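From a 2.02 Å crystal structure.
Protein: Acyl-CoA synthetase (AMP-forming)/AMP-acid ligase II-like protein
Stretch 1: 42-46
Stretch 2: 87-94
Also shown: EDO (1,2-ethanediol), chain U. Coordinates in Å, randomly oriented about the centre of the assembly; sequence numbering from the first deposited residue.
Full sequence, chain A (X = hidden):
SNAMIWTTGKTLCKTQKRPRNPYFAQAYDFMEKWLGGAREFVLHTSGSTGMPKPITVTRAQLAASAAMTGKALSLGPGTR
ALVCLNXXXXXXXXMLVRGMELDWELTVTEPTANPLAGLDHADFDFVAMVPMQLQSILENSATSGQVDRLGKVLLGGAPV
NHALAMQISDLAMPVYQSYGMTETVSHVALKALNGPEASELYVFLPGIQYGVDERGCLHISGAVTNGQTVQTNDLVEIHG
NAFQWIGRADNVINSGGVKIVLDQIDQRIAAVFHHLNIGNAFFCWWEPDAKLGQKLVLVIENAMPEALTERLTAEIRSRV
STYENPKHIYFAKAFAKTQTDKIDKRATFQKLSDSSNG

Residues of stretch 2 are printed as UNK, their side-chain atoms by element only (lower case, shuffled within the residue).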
# COMPACT_ATOMS: atom_id res chain seq x y z
N VAL A 42 15.49 -9.48 -16.03
CA VAL A 42 16.07 -9.09 -14.75
C VAL A 42 15.90 -7.59 -14.59
O VAL A 42 16.62 -6.81 -15.23
CB VAL A 42 17.58 -9.45 -14.68
CG1 VAL A 42 18.14 -9.05 -13.33
CG2 VAL A 42 17.78 -10.94 -14.92
N LEU A 43 14.95 -7.17 -13.75
CA LEU A 43 14.75 -5.76 -13.45
C LEU A 43 15.24 -5.46 -12.02
O LEU A 43 15.84 -6.32 -11.36
CB LEU A 43 13.29 -5.38 -13.63
CG LEU A 43 12.61 -5.99 -14.86
CD1 LEU A 43 11.25 -5.34 -15.11
CD2 LEU A 43 13.50 -5.89 -16.10
N HIS A 44 15.00 -4.24 -11.54
CA HIS A 44 15.51 -3.83 -10.23
C HIS A 44 14.43 -3.27 -9.32
O HIS A 44 13.47 -2.66 -9.78
CB HIS A 44 16.61 -2.77 -10.37
CG HIS A 44 17.89 -3.29 -10.95
ND1 HIS A 44 18.23 -3.12 -12.27
CD2 HIS A 44 18.91 -3.96 -10.38
CE1 HIS A 44 19.41 -3.67 -12.49
NE2 HIS A 44 19.85 -4.18 -11.36
N THR A 45 14.61 -3.46 -8.01
CA THR A 45 13.72 -2.86 -7.02
C THR A 45 14.59 -2.46 -5.81
O THR A 45 15.78 -2.73 -5.79
CB THR A 45 12.58 -3.84 -6.61
OG1 THR A 45 11.63 -3.16 -5.77
CG2 THR A 45 13.12 -5.05 -5.87
N SER A 46 14.00 -1.79 -4.82
CA SER A 46 14.74 -1.45 -3.60
C SER A 46 14.68 -2.61 -2.60
O SER A 46 13.61 -3.16 -2.38
CB SER A 46 14.17 -0.19 -2.96
OG SER A 46 14.53 0.97 -3.69
N UNK A 87 12.77 4.67 -14.79
CA UNK A 87 12.81 3.48 -15.64
C UNK A 87 14.02 2.62 -15.32
O UNK A 87 14.22 1.56 -15.91
c UNK A 87 13.96 4.79 -17.47
c UNK A 87 12.82 3.82 -17.15
c UNK A 87 11.46 4.36 -17.59
N UNK A 88 14.84 3.08 -14.38
CA UNK A 88 15.90 2.23 -13.86
C UNK A 88 15.28 1.17 -12.97
O UNK A 88 15.95 0.21 -12.59
N UNK A 89 14.00 1.35 -12.62
CA UNK A 89 13.31 0.43 -11.71
C UNK A 89 11.99 -0.09 -12.28
O UNK A 89 11.47 0.45 -13.25
c UNK A 89 14.41 1.37 -9.63
c UNK A 89 16.85 1.87 -8.38
c UNK A 89 13.10 1.08 -10.33
c UNK A 89 14.85 0.57 -8.57
c UNK A 89 15.22 2.41 -10.05
o UNK A 89 18.05 2.14 -7.76
c UNK A 89 16.44 2.67 -9.43
c UNK A 89 16.06 0.83 -7.95
N UNK A 90 11.46 -1.13 -11.65
CA UNK A 90 10.27 -1.83 -12.15
C UNK A 90 9.05 -0.93 -12.35
O UNK A 90 8.30 -1.12 -13.31
c UNK A 90 9.89 -3.01 -11.23
c UNK A 90 9.65 -2.54 -9.82
c UNK A 90 8.66 -3.74 -11.78
c UNK A 90 8.87 -5.24 -11.96
N UNK A 91 8.84 0.03 -11.47
CA UNK A 91 7.67 0.90 -11.59
C UNK A 91 7.65 1.62 -12.94
O UNK A 91 6.63 1.68 -13.62
c UNK A 91 7.64 1.91 -10.45
N UNK A 92 8.80 2.17 -13.32
CA UNK A 92 8.94 2.84 -14.59
C UNK A 92 8.91 1.88 -15.76
O UNK A 92 8.26 2.15 -16.77
N UNK A 93 9.63 0.77 -15.65
CA UNK A 93 9.63 -0.23 -16.71
C UNK A 93 8.21 -0.73 -17.03
O UNK A 93 7.90 -1.01 -18.18
c UNK A 93 12.98 -2.07 -16.02
c UNK A 93 12.43 -0.21 -17.59
c UNK A 93 10.58 -1.38 -16.39
c UNK A 93 12.04 -0.91 -16.29
N UNK A 94 7.33 -0.83 -16.03
CA UNK A 94 5.96 -1.27 -16.32
C UNK A 94 5.22 -0.30 -17.25
O UNK A 94 4.35 -0.71 -18.02
c UNK A 94 5.40 -2.96 -14.48
c UNK A 94 3.30 -3.55 -16.53
se UNK A 94 4.75 -4.44 -15.61
c UNK A 94 5.16 -1.56 -15.05
C1 EDO U . 16.06 -7.10 -18.79
O1 EDO U . 16.80 -8.26 -18.35
C2 EDO U . 16.98 -5.89 -18.78
O2 EDO U . 16.58 -4.95 -19.77

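Position 87 carries three carbons, one on CA bearing the other two, a fork directly at CB. None of them makes contact with the strand 42-46. The branching identifies valine, V87.

Position 88 has no side-chain atoms; its backbone O lies 3.8 Å from CB of H44, oblique to the histidine ring. It is glycine, G88.

Position 89 has one carbon leading to a six-carbon ring that bears one oxygen, eight side-chain atoms in all. A ring carbon sits 3.9 Å from CA of T45, which meets the ring at its edge, near the ring plane. A phenol ring on a single carbon is tyrosine, Y89, and that ring carbon is CD1. Y89 occupies the N-cap position, and its CA comes within 5.0 Å of CA of H44, the closest backbone register between the stretches.

Position 90 has four carbons forked at the first, one arm two carbons long. The tip of the long arm is 3.9 Å from CD1 of L43. This is isoleucine, I90, with chi1 in t and chi2 off-well at 127°; the tip is CD1.

Position 91 has a single carbon, turned sideways and making no contact with the strand: alanine, A91.

Position 92 has none: glycine, G92. A CB modelled here with ideal geometry would come 2.7 Å from N of V87, a clash within the stretch itself.

Position 93 has four carbons forked at the second. One terminal carbon lies 3.8 Å from CD1 of L43, and CA-to-CB points toward the strand. This is leucine, L93, in the m, t rotamer; the touching atom is CD1.

Position 94 shows two carbons, a selenium and a last carbon, unbranched: selenomethionine, M94. It makes no contact with the strand.

The contact joins one polar anchor to a small apolar cluster. At the start of a helix the first amides lack a carbonyl from a preceding turn, and here N of I90 donates to O of H44 at 3.1 Å, tying the helix start to the strand backbone. N of L93 donates a hydrogen bond to O of the N-cap residue Y89 at 3.0 Å, beginning the regular pattern. The CA-to-CB bond of L43 points toward stretch 2, and its CD1 touches both I90 and L93, three positions apart and so nearly one turn along. The rule is economical: a backbone hydrogen bond ties the helix start to the strand, and one leucine bridges two helical side chains.

Stretch 2, residues 87-94: VGYIAGLM
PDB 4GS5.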